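Local structure of branched-chain amino acid aminotransferase (Thermoproteus uzoniensis, 5CE8) at residues A[13-18]-A[25-30]; A[90-95]-A[128-133]; A[229-234]-A[282-287]. The protein uses pyridoxal 5'-phosphate to catalyse transfer of amino groups between branched-chain amino acids and 2-oxoglutarate, probably serving the biosynthesis of valine, leucine and isoleucine. All blocks are in the same frame, centred on the assembly; numbering follows the deposited sequence.

Contact 1 (A[13-18]-A[25-30]); sequences MKVWLD and EEAKVT
The carbonyl oxygen of E26 meets two groups at once: the backbone N of K28 donates to E26 O over 2.7 Å, and the methyl CD2 of L17 rests 4.0 Å from E26 O. That short bond closes an inverse gamma turn centred on A27. The turn follows the hairpin of strands 14-17 and 20-23, at the edge of the seven-stranded antiparallel sheet of this class-IV aminotransferase, and folds the chain back over one face of it. What faces the sheet is mainly A27, whose CB is directed down between V15 and L17. Two residues apart on the strand, these side chains rise on the same face, while the indole of W16 goes to the other and meets Y80 edge-to-face.

V15 touches with one branch: its CG1 is 3.7 Å from A27 CB. This branch lies opposite the backbone nitrogen (chi1 165°). L17 approaches the alanine from another direction, so that its CD2 sits 3.7 Å from A27 CA and farther, 4.2 Å, from A27 CB. L17 therefore packs against the backbone of the turn more than against the methyl, a van der Waals contact that also takes in E26 O. V22 of the intervening strand touches both L17 and A27 and fills in the same apolar layer, and Y109 also lies against L17.

Beyond the turn, strand 28-30 leaves the sheet face and joins an antiparallel ladder with a strand of the second subunit, where V29 packs on V29 of that chain. A27 itself also touches V31 of the second subunit. Where the two segments come nearest in backbone, the CA atoms of L17 and A27 are 6.6 Å apart.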
ATOM      1  N   MET A  13     -43.876  11.305 -20.056  1.00 48.59           N
ATOM      2  CA  MET A  13     -43.574  11.808 -18.739  1.00 38.10           C
ATOM      3  C   MET A  13     -42.606  12.988 -18.800  1.00 30.53           C
ATOM      4  O   MET A  13     -41.660  13.052 -19.620  1.00 26.98           O
ATOM      5  CB  MET A  13     -43.130  10.687 -17.763  1.00 41.56           C
ATOM      6  CG  MET A  13     -41.634  10.490 -17.575  1.00 46.27           C
ATOM      7  SD  MET A  13     -41.373   9.458 -16.144  1.00 48.85           S
ATOM      8  N   LYS A  14     -42.895  13.967 -17.968  1.00 26.07           N
ATOM      9  CA  LYS A  14     -42.209  15.274 -17.965  1.00 25.36           C
ATOM     10  C   LYS A  14     -40.979  15.149 -17.066  1.00 22.92           C
ATOM     11  O   LYS A  14     -41.059  14.467 -16.069  1.00 25.58           O
ATOM     12  CB  LYS A  14     -43.121  16.354 -17.364  1.00 28.06           C
ATOM     13  CG  LYS A  14     -44.283  16.945 -18.224  1.00 26.95           C
ATOM     14  CD  LYS A  14     -43.911  17.388 -19.604  1.00 27.76           C
ATOM     15  CE  LYS A  14     -45.239  17.949 -20.198  1.00 31.48           C
ATOM     16  NZ  LYS A  14     -45.094  18.378 -21.611  1.00 30.49           N
ATOM     17  N   VAL A  15     -39.874  15.776 -17.460  1.00 24.47           N
ATOM     18  CA  VAL A  15     -38.601  15.795 -16.767  1.00 22.27           C
ATOM     19  C   VAL A  15     -38.150  17.253 -16.700  1.00 25.28           C
ATOM     20  O   VAL A  15     -38.352  18.053 -17.614  1.00 24.06           O
ATOM     21  CB  VAL A  15     -37.536  14.958 -17.570  1.00 22.02           C
ATOM     22  CG1 VAL A  15     -36.112  15.249 -17.079  1.00 20.60           C
ATOM     23  CG2 VAL A  15     -37.844  13.412 -17.501  1.00 20.44           C
ATOM     24  N   TRP A  16     -37.571  17.615 -15.587  1.00 23.57           N
ATOM     25  CA  TRP A  16     -37.082  18.968 -15.434  1.00 23.18           C
ATOM     26  C   TRP A  16     -35.664  19.047 -15.957  1.00 26.98           C
ATOM     27  O   TRP A  16     -34.745  18.278 -15.599  1.00 23.57           O
ATOM     28  CB  TRP A  16     -37.268  19.374 -13.973  1.00 22.69           C
ATOM     29  CG  TRP A  16     -37.055  20.747 -13.488  1.00 21.33           C
ATOM     30  CD1 TRP A  16     -38.029  21.585 -13.091  1.00 20.19           C
ATOM     31  CD2 TRP A  16     -35.816  21.381 -13.098  1.00 23.43           C
ATOM     32  NE1 TRP A  16     -37.474  22.713 -12.575  1.00 22.37           N
ATOM     33  CE2 TRP A  16     -36.132  22.615 -12.546  1.00 19.40           C
ATOM     34  CE3 TRP A  16     -34.499  21.043 -13.187  1.00 22.98           C
ATOM     35  CZ2 TRP A  16     -35.177  23.500 -12.060  1.00 24.70           C
ATOM     36  CZ3 TRP A  16     -33.548  21.936 -12.669  1.00 28.94           C
ATOM     37  CH2 TRP A  16     -33.885  23.143 -12.161  1.00 24.29           C
ATOM     38  N   LEU A  17     -35.471  20.062 -16.773  1.00 25.74           N
ATOM     39  CA  LEU A  17     -34.239  20.334 -17.353  1.00 24.40           C
ATOM     40  C   LEU A  17     -34.012  21.825 -17.285  1.00 25.38           C
ATOM     41  O   LEU A  17     -34.722  22.609 -17.923  1.00 24.53           O
ATOM     42  CB  LEU A  17     -34.332  19.817 -18.754  1.00 25.40           C
ATOM     43  CG  LEU A  17     -33.063  19.879 -19.571  1.00 31.25           C
ATOM     44  CD1 LEU A  17     -31.893  19.542 -18.716  1.00 30.00           C
ATOM     45  CD2 LEU A  17     -33.090  18.924 -20.755  1.00 32.14           C
ATOM     46  N   ASP A  18     -33.059  22.240 -16.478  1.00 26.00           N
ATOM     47  CA  ASP A  18     -32.754  23.634 -16.352  1.00 27.66           C
ATOM     48  C   ASP A  18     -33.918  24.612 -16.216  1.00 28.08           C
ATOM     49  O   ASP A  18     -34.052  25.651 -16.928  1.00 26.60           O
ATOM     50  CB  ASP A  18     -31.822  24.023 -17.478  1.00 31.25           C
ATOM     51  CG  ASP A  18     -30.374  23.643 -17.161  1.00 32.11           C
ATOM     52  OD1 ASP A  18     -30.093  23.234 -16.036  1.00 29.54           O
ATOM     53  OD2 ASP A  18     -29.540  23.743 -18.052  1.00 30.94           O
ATOM     54  N   GLU A  25     -38.085  12.572 -23.931  1.00 31.00           N
ATOM     55  CA  GLU A  25     -37.310  12.548 -25.208  1.00 34.49           C
ATOM     56  C   GLU A  25     -36.502  13.850 -25.524  1.00 33.84           C
ATOM     57  O   GLU A  25     -35.587  13.869 -26.336  1.00 28.04           O
ATOM     58  CB  GLU A  25     -38.228  12.270 -26.412  1.00 38.38           C
ATOM     59  CG  GLU A  25     -39.084  11.010 -26.378  1.00 33.46           C
ATOM     60  CD  GLU A  25     -40.447  11.112 -25.627  1.00 36.42           C
ATOM     61  OE1 GLU A  25     -40.801  12.079 -24.839  1.00 31.24           O
ATOM     62  OE2 GLU A  25     -41.204  10.115 -25.818  1.00 41.74           O
ATOM     63  N   GLU A  26     -36.881  14.968 -24.967  1.00 28.78           N
ATOM     64  CA  GLU A  26     -36.035  16.137 -25.145  1.00 32.93           C
ATOM     65  C   GLU A  26     -34.973  16.156 -24.018  1.00 30.66           C
ATOM     66  O   GLU A  26     -34.079  16.987 -24.070  1.00 37.19           O
ATOM     67  CB  GLU A  26     -36.844  17.426 -25.120  1.00 32.69           C
ATOM     68  CG  GLU A  26     -37.990  17.500 -26.135  1.00 40.55           C
ATOM     69  CD  GLU A  26     -37.565  17.125 -27.537  1.00 41.86           C
ATOM     70  OE1 GLU A  26     -36.620  17.740 -28.028  1.00 36.38           O
ATOM     71  OE2 GLU A  26     -38.142  16.160 -28.124  1.00 46.84           O
ATOM     72  N   ALA A  27     -35.075  15.316 -22.983  1.00 27.37           N
ATOM     73  CA  ALA A  27     -34.129  15.505 -21.852  1.00 30.41           C
ATOM     74  C   ALA A  27     -32.843  14.758 -22.240  1.00 25.04           C
ATOM     75  O   ALA A  27     -32.614  13.642 -21.839  1.00 24.28           O
ATOM     76  CB  ALA A  27     -34.719  15.049 -20.515  1.00 30.00           C
ATOM     77  N   LYS A  28     -32.087  15.366 -23.140  1.00 25.60           N
ATOM     78  CA  LYS A  28     -30.865  14.769 -23.729  1.00 21.90           C
ATOM     79  C   LYS A  28     -29.701  15.706 -23.659  1.00 21.20           C
ATOM     80  O   LYS A  28     -29.847  16.936 -23.655  1.00 20.74           O
ATOM     81  CB  LYS A  28     -31.111  14.431 -25.171  1.00 24.59           C
ATOM     82  CG  LYS A  28     -32.299  13.502 -25.355  1.00 25.94           C
ATOM     83  CD  LYS A  28     -32.186  12.495 -26.471  1.00 29.70           C
ATOM     84  CE  LYS A  28     -33.203  11.387 -26.216  1.00 36.41           C
ATOM     85  NZ  LYS A  28     -33.013  10.221 -27.132  1.00 43.62           N
ATOM     86  N   VAL A  29     -28.513  15.155 -23.809  1.00 24.63           N
ATOM     87  CA  VAL A  29     -27.291  15.971 -23.715  1.00 23.47           C
ATOM     88  C   VAL A  29     -26.366  15.575 -24.856  1.00 24.33           C
ATOM     89  O   VAL A  29     -26.341  14.388 -25.226  1.00 23.89           O
ATOM     90  CB  VAL A  29     -26.614  15.771 -22.373  1.00 23.29           C
ATOM     91  CG1 VAL A  29     -26.208  14.287 -22.166  1.00 24.41           C
ATOM     92  CG2 VAL A  29     -25.405  16.702 -22.248  1.00 23.25           C
ATOM     93  N   THR A  30     -25.739  16.561 -25.475  1.00 21.59           N
ATOM     94  CA  THR A  30     -24.795  16.328 -26.557  1.00 20.12           C
ATOM     95  C   THR A  30     -23.807  15.246 -26.145  1.00 24.81           C
ATOM     96  O   THR A  30     -23.188  15.235 -24.987  1.00 21.96           O
ATOM     97  CB  THR A  30     -23.995  17.525 -26.945  1.00 19.93           C
ATOM     98  OG1 THR A  30     -22.929  17.138 -27.832  1.00 20.79           O
ATOM     99  CG2 THR A  30     -23.365  18.253 -25.787  1.00 24.78           C
TER

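Contact 2 (A[90-95]-A[128-133]); sequences VETVRA and IAAIPF
I128 meets T92 chiefly through its backbone: T92 CG2 lies 3.7 Å from I128 O, a methyl resting against a carbonyl where helix 82-95 packs on one face of the antiparallel sheet. The axes of the helix and strand segments pass 8.3 Å apart, with their N-to-C directions at 46°. The I128 side chain also points at the helix, but touches the threonine more loosely, its CG2 standing 4.4 Å from T92 OG1. W16 and I104, from the two strands flanking 125-132, add to the packing round I128.

A129 turns its methyl to the opposite face, where it packs on L32 of the second subunit. A130 comes back to the helix side, and its small CB fits beneath two successive helix residues: V93 CG2 approaches A130 CB to 4.2 Å, and T92 CG2 stands nearly as close, at 4.3 Å. The nearest backbone pair is here too, V93 CA and A130 CA at 6.3 Å. I131 then faces I115 of the second subunit, and P132 packs on F98, the strand by now well clear of the helix.

With chi1 of T92 at -50°, the methyl is opposite the backbone nitrogen and drops onto the strand, while OG1 swings back along its own helix to hydrogen-bond A88 O.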
ATOM      1  N   VAL A  90     -40.663  18.724  -6.588  1.00 26.09           N
ATOM      2  CA  VAL A  90     -42.072  18.754  -6.257  1.00 26.31           C
ATOM      3  C   VAL A  90     -42.965  19.077  -7.474  1.00 24.58           C
ATOM      4  O   VAL A  90     -44.008  18.396  -7.659  1.00 22.73           O
ATOM      5  CB  VAL A  90     -42.329  19.670  -5.017  1.00 29.12           C
ATOM      6  CG1 VAL A  90     -43.748  20.183  -4.950  1.00 30.68           C
ATOM      7  CG2 VAL A  90     -41.959  18.921  -3.773  1.00 30.93           C
ATOM      8  N   GLU A  91     -42.506  19.977  -8.342  1.00 25.32           N
ATOM      9  CA  GLU A  91     -43.195  20.283  -9.595  1.00 30.56           C
ATOM     10  C   GLU A  91     -43.097  19.205 -10.589  1.00 34.99           C
ATOM     11  O   GLU A  91     -44.048  18.990 -11.297  1.00 32.79           O
ATOM     12  CB  GLU A  91     -42.647  21.545 -10.232  1.00 34.55           C
ATOM     13  CG  GLU A  91     -42.946  22.804  -9.414  1.00 36.41           C
ATOM     14  CD  GLU A  91     -41.856  23.858  -9.567  1.00 46.14           C
ATOM     15  OE1 GLU A  91     -41.036  23.700 -10.488  1.00 53.00           O
ATOM     16  OE2 GLU A  91     -41.781  24.840  -8.776  1.00 49.37           O
ATOM     17  N   THR A  92     -41.968  18.505 -10.676  1.00 31.97           N
ATOM     18  CA  THR A  92     -41.878  17.374 -11.630  1.00 30.12           C
ATOM     19  C   THR A  92     -42.829  16.233 -11.271  1.00 33.99           C
ATOM     20  O   THR A  92     -43.500  15.627 -12.167  1.00 28.79           O
ATOM     21  CB  THR A  92     -40.443  16.810 -11.694  1.00 28.37           C
ATOM     22  OG1 THR A  92     -39.581  17.905 -11.898  1.00 28.20           O
ATOM     23  CG2 THR A  92     -40.244  15.776 -12.804  1.00 27.17           C
ATOM     24  N   VAL A  93     -42.883  15.917  -9.975  1.00 29.68           N
ATOM     25  CA  VAL A  93     -43.823  14.929  -9.544  1.00 29.63           C
ATOM     26  C   VAL A  93     -45.256  15.392  -9.899  1.00 31.65           C
ATOM     27  O   VAL A  93     -46.045  14.612 -10.515  1.00 29.54           O
ATOM     28  CB  VAL A  93     -43.619  14.576  -8.051  1.00 32.61           C
ATOM     29  CG1 VAL A  93     -44.578  13.526  -7.635  1.00 29.48           C
ATOM     30  CG2 VAL A  93     -42.154  14.099  -7.773  1.00 32.34           C
ATOM     31  N   ARG A  94     -45.577  16.627  -9.525  1.00 36.93           N
ATOM     32  CA  ARG A  94     -46.924  17.166  -9.757  1.00 42.17           C
ATOM     33  C   ARG A  94     -47.315  17.192 -11.239  1.00 40.32           C
ATOM     34  O   ARG A  94     -48.404  16.720 -11.622  1.00 39.03           O
ATOM     35  CB  ARG A  94     -47.018  18.575  -9.208  1.00 40.17           C
ATOM     36  CG  ARG A  94     -47.314  18.644  -7.761  1.00 40.56           C
ATOM     37  CD  ARG A  94     -47.739  20.043  -7.456  1.00 41.06           C
ATOM     38  NE  ARG A  94     -47.832  20.182  -6.033  1.00 46.39           N
ATOM     39  CZ  ARG A  94     -47.338  21.175  -5.298  1.00 45.89           C
ATOM     40  NH1 ARG A  94     -46.682  22.226  -5.840  1.00 43.18           N
ATOM     41  NH2 ARG A  94     -47.526  21.101  -3.986  1.00 39.72           N
ATOM     42  N   ALA A  95     -46.393  17.672 -12.073  1.00 36.20           N
ATOM     43  CA  ALA A  95     -46.566  17.649 -13.516  1.00 35.78           C
ATOM     44  C   ALA A  95     -46.984  16.317 -14.030  1.00 34.50           C
ATOM     45  O   ALA A  95     -47.853  16.230 -14.902  1.00 33.91           O
ATOM     46  CB  ALA A  95     -45.310  18.100 -14.242  1.00 42.12           C
ATOM     47  N   ILE A 128     -33.902  16.476 -13.748  1.00 20.20           N
ATOM     48  CA  ILE A 128     -34.566  15.756 -12.668  1.00 21.59           C
ATOM     49  C   ILE A 128     -35.729  15.022 -13.223  1.00 24.73           C
ATOM     50  O   ILE A 128     -36.714  15.600 -13.726  1.00 24.39           O
ATOM     51  CB  ILE A 128     -35.140  16.597 -11.560  1.00 20.87           C
ATOM     52  CG1 ILE A 128     -34.093  17.319 -10.787  1.00 22.23           C
ATOM     53  CG2 ILE A 128     -35.984  15.736 -10.592  1.00 23.27           C
ATOM     54  CD1 ILE A 128     -34.611  18.571 -10.098  1.00 22.06           C
ATOM     55  N   ALA A 129     -35.595  13.725 -13.104  1.00 21.70           N
ATOM     56  CA  ALA A 129     -36.593  12.748 -13.517  1.00 26.98           C
ATOM     57  C   ALA A 129     -37.120  12.005 -12.320  1.00 27.53           C
ATOM     58  O   ALA A 129     -36.339  11.656 -11.373  1.00 24.24           O
ATOM     59  CB  ALA A 129     -35.969  11.752 -14.440  1.00 29.10           C
ATOM     60  N   ALA A 130     -38.424  11.732 -12.415  1.00 29.67           N
ATOM     61  CA  ALA A 130     -39.221  10.996 -11.429  1.00 31.57           C
ATOM     62  C   ALA A 130     -39.851   9.784 -12.091  1.00 33.94           C
ATOM     63  O   ALA A 130     -40.595   9.950 -13.042  1.00 34.26           O
ATOM     64  CB  ALA A 130     -40.296  11.903 -10.878  1.00 33.75           C
ATOM     65  N   ILE A 131     -39.534   8.577 -11.618  1.00 26.41           N
ATOM     66  CA  ILE A 131     -39.947   7.396 -12.244  1.00 32.20           C
ATOM     67  C   ILE A 131     -40.622   6.394 -11.274  1.00 32.91           C
ATOM     68  O   ILE A 131     -40.162   6.193 -10.138  1.00 26.51           O
ATOM     69  CB  ILE A 131     -38.722   6.801 -13.048  1.00 34.91           C
ATOM     70  CG1 ILE A 131     -38.215   5.467 -12.509  1.00 35.31           C
ATOM     71  CG2 ILE A 131     -37.571   7.821 -13.171  1.00 36.05           C
ATOM     72  CD1 ILE A 131     -37.171   4.804 -13.399  1.00 36.12           C
ATOM     73  N   PRO A 132     -41.657   5.682 -11.753  1.00 30.87           N
ATOM     74  CA  PRO A 132     -42.218   4.662 -10.921  1.00 31.12           C
ATOM     75  C   PRO A 132     -41.180   3.654 -10.583  1.00 34.20           C
ATOM     76  O   PRO A 132     -40.311   3.389 -11.423  1.00 31.91           O
ATOM     77  CB  PRO A 132     -43.273   4.028 -11.806  1.00 31.64           C
ATOM     78  CG  PRO A 132     -43.718   5.155 -12.624  1.00 34.91           C
ATOM     79  CD  PRO A 132     -42.466   5.895 -12.959  1.00 31.79           C
ATOM     80  N   PHE A 133     -41.217   3.126  -9.355  1.00 34.79           N
ATOM     81  CA  PHE A 133     -40.118   2.212  -8.871  1.00 36.31           C
ATOM     82  C   PHE A 133     -40.578   1.435  -7.667  1.00 33.31           C
ATOM     83  O   PHE A 133     -41.030   2.032  -6.680  1.00 31.31           O
ATOM     84  CB  PHE A 133     -38.860   3.036  -8.499  1.00 37.07           C
ATOM     85  CG  PHE A 133     -37.542   2.243  -8.468  1.00 41.68           C
ATOM     86  CD1 PHE A 133     -36.970   1.755  -9.640  1.00 44.76           C
ATOM     87  CD2 PHE A 133     -36.826   2.066  -7.260  1.00 36.80           C
ATOM     88  CE1 PHE A 133     -35.727   1.098  -9.623  1.00 43.75           C
ATOM     89  CE2 PHE A 133     -35.595   1.417  -7.242  1.00 38.36           C
ATOM     90  CZ  PHE A 133     -35.045   0.924  -8.408  1.00 43.44           C
TER

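Contact 3 (A[229-234]-A[282-287]); sequences ISIAGD and QKIAET
I231 and T287 lie alongside one another, their side chains pointing opposite ways, and methyl meets methyl at 4.0 Å between I231 CG2 and T287 CG2. This is helix-helix packing between 223-235 and 279-292, made by aliphatic carbons. I231 carries the contact: it projects at the other helix and touches two residues three positions apart, nearly one helical turn, I284 and T287. Its CG1 also runs close to the threonine, 4.1 Å from T287 CG2, so both branches at the isoleucine's CB share that one methyl.

I284 is turned differently. Its side chain passes obliquely across that of I231 instead of heading straight for it, and meets it at I231 CG2, 4.2 Å from I284 CG1. I284 also packs on V228 in the same partner helix and on L210 of strand 209-212; A232 also touches L210, so the pair of helices sits on a shared piece of sheet.

The start of helix 223-235 carries I223 and T224, which bind the cofactor, and the side chains of I284 and T224 are about 8 Å apart. The I231 side chain is about 12 Å from the bound cofactor; its packing joins a later turn of that helix to 279-292.

The same chi1 of -50° that points the T287 methyl at I231 turns OG1 back along its own helix, where it donates to K283 O over 2.8 Å. The carbonyl, which also accepts from T287 N, receives this hydroxyl from above its plane, 39° out of it.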
ATOM      1  N   ILE A 229     -28.665   5.480  11.627  1.00 21.49           N
ATOM      2  CA  ILE A 229     -27.901   5.846  12.823  1.00 23.58           C
ATOM      3  C   ILE A 229     -28.920   6.549  13.792  1.00 23.12           C
ATOM      4  O   ILE A 229     -28.959   6.211  14.934  1.00 19.38           O
ATOM      5  CB  ILE A 229     -26.597   6.622  12.474  1.00 21.64           C
ATOM      6  CG1 ILE A 229     -25.569   5.691  11.922  1.00 21.05           C
ATOM      7  CG2 ILE A 229     -26.085   7.382  13.665  1.00 23.55           C
ATOM      8  CD1 ILE A 229     -24.475   6.359  11.104  1.00 21.46           C
ATOM      9  N   SER A 230     -29.776   7.472  13.325  1.00 20.93           N
ATOM     10  CA  SER A 230     -30.835   8.090  14.185  1.00 21.08           C
ATOM     11  C   SER A 230     -31.779   7.067  14.756  1.00 19.41           C
ATOM     12  O   SER A 230     -32.176   7.109  15.941  1.00 22.95           O
ATOM     13  CB  SER A 230     -31.616   9.030  13.308  1.00 22.64           C
ATOM     14  OG  SER A 230     -30.711  10.079  12.905  1.00 22.59           O
ATOM     15  N   ILE A 231     -32.175   6.109  13.923  1.00 19.09           N
ATOM     16  CA  ILE A 231     -33.125   5.074  14.402  1.00 18.88           C
ATOM     17  C   ILE A 231     -32.408   4.295  15.502  1.00 19.78           C
ATOM     18  O   ILE A 231     -33.013   4.037  16.558  1.00 23.70           O
ATOM     19  CB  ILE A 231     -33.526   4.121  13.264  1.00 17.95           C
ATOM     20  CG1 ILE A 231     -34.577   4.807  12.343  1.00 21.32           C
ATOM     21  CG2 ILE A 231     -34.067   2.824  13.777  1.00 18.70           C
ATOM     22  CD1 ILE A 231     -34.628   4.110  11.005  1.00 23.51           C
ATOM     23  N   ALA A 232     -31.180   3.884  15.278  1.00 18.55           N
ATOM     24  CA  ALA A 232     -30.485   3.127  16.393  1.00 21.47           C
ATOM     25  C   ALA A 232     -30.508   3.868  17.729  1.00 23.16           C
ATOM     26  O   ALA A 232     -30.621   3.261  18.777  1.00 23.13           O
ATOM     27  CB  ALA A 232     -29.074   2.769  16.060  1.00 21.54           C
ATOM     28  N   GLY A 233     -30.319   5.182  17.704  1.00 27.63           N
ATOM     29  CA  GLY A 233     -30.358   5.980  18.929  1.00 28.79           C
ATOM     30  C   GLY A 233     -31.752   5.963  19.562  1.00 28.06           C
ATOM     31  O   GLY A 233     -31.950   5.704  20.773  1.00 27.94           O
ATOM     32  N   ASP A 234     -32.742   6.180  18.729  1.00 24.91           N
ATOM     33  CA  ASP A 234     -34.080   6.055  19.176  1.00 23.38           C
ATOM     34  C   ASP A 234     -34.321   4.724  19.835  1.00 22.19           C
ATOM     35  O   ASP A 234     -35.032   4.623  20.856  1.00 21.35           O
ATOM     36  CB  ASP A 234     -35.077   6.168  18.024  1.00 24.74           C
ATOM     37  CG  ASP A 234     -35.167   7.550  17.441  1.00 26.33           C
ATOM     38  OD1 ASP A 234     -34.449   8.463  17.887  1.00 30.88           O
ATOM     39  OD2 ASP A 234     -35.944   7.700  16.461  1.00 32.29           O
ATOM     40  N   GLN A 282     -34.522  -6.645  11.153  1.00 23.14           N
ATOM     41  CA  GLN A 282     -35.980  -6.554  11.052  1.00 23.25           C
ATOM     42  C   GLN A 282     -36.545  -5.313  11.750  1.00 23.72           C
ATOM     43  O   GLN A 282     -37.392  -4.575  11.144  1.00 19.79           O
ATOM     44  CB  GLN A 282     -36.739  -7.858  11.410  1.00 22.31           C
ATOM     45  N   LYS A 283     -36.085  -5.019  12.962  1.00 22.83           N
ATOM     46  CA  LYS A 283     -36.656  -3.935  13.716  1.00 25.75           C
ATOM     47  C   LYS A 283     -36.261  -2.651  13.000  1.00 22.27           C
ATOM     48  O   LYS A 283     -37.131  -1.794  12.800  1.00 24.59           O
ATOM     49  CB  LYS A 283     -36.273  -3.949  15.223  1.00 27.39           C
ATOM     50  CG  LYS A 283     -36.648  -2.700  15.993  1.00 26.53           C
ATOM     51  CD  LYS A 283     -38.185  -2.699  16.129  1.00 32.55           C
ATOM     52  CE  LYS A 283     -38.820  -1.612  17.033  1.00 30.94           C
ATOM     53  NZ  LYS A 283     -38.704  -1.997  18.438  1.00 30.08           N
ATOM     54  N   ILE A 284     -35.027  -2.519  12.546  1.00 22.17           N
ATOM     55  CA  ILE A 284     -34.627  -1.295  11.748  1.00 20.80           C
ATOM     56  C   ILE A 284     -35.478  -1.182  10.423  1.00 20.66           C
ATOM     57  O   ILE A 284     -36.040  -0.107  10.100  1.00 18.07           O
ATOM     58  CB  ILE A 284     -33.082  -1.168  11.500  1.00 22.42           C
ATOM     59  CG1 ILE A 284     -32.365  -0.858  12.824  1.00 22.23           C
ATOM     60  CG2 ILE A 284     -32.768   0.082  10.629  1.00 25.24           C
ATOM     61  CD1 ILE A 284     -30.896  -1.150  12.758  1.00 25.58           C
ATOM     62  N   ALA A 285     -35.668  -2.296   9.714  1.00 20.61           N
ATOM     63  CA  ALA A 285     -36.458  -2.292   8.485  1.00 23.12           C
ATOM     64  C   ALA A 285     -37.892  -1.778   8.787  1.00 25.23           C
ATOM     65  O   ALA A 285     -38.378  -0.813   8.136  1.00 25.60           O
ATOM     66  CB  ALA A 285     -36.515  -3.684   7.902  1.00 27.68           C
ATOM     67  N   GLU A 286     -38.553  -2.422   9.764  1.00 26.59           N
ATOM     68  CA  GLU A 286     -39.961  -2.045  10.201  1.00 25.07           C
ATOM     69  C   GLU A 286     -40.049  -0.570  10.583  1.00 21.98           C
ATOM     70  O   GLU A 286     -41.003   0.109  10.190  1.00 23.53           O
ATOM     71  CB  GLU A 286     -40.468  -2.927  11.324  1.00 27.21           C
ATOM     72  CG  GLU A 286     -40.696  -4.399  10.992  1.00 33.44           C
ATOM     73  CD  GLU A 286     -40.543  -5.349  12.190  1.00 35.45           C
ATOM     74  OE1 GLU A 286     -40.246  -4.901  13.324  1.00 47.37           O
ATOM     75  OE2 GLU A 286     -40.639  -6.589  11.996  1.00 43.26           O
ATOM     76  N   THR A 287     -39.047  -0.027  11.301  1.00 21.05           N
ATOM     77  CA  THR A 287     -39.050   1.401  11.788  1.00 20.84           C
ATOM     78  C   THR A 287     -38.840   2.339  10.633  1.00 22.44           C
ATOM     79  O   THR A 287     -39.686   3.275  10.402  1.00 25.86           O
ATOM     80  CB  THR A 287     -37.963   1.617  12.852  1.00 23.91           C
ATOM     81  OG1 THR A 287     -38.084   0.581  13.862  1.00 19.00           O
ATOM     82  CG2 THR A 287     -38.035   2.923  13.468  1.00 23.78           C
TER

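From the N terminus, contact 1 closes first, a short loop holding strand 20-23, and sets the turn before strand 28-30 onto the sheet. Contact 2 follows, its loop of 96-127 containing strand 102-109, and fixes helix 82-95 to that same sheet. Contact 3 comes last, linking two helices across 235-281. The three loops stand in series, neither nesting nor crossing. Contacts 1 and 2 adjoin on neighbouring strands, with W16 O 2.7 Å from I128 N in a probable hydrogen bond, and both reach the second subunit. Contact 3 lies apart, its centre about 37 Å from that of contact 1, beside the mixed sheet.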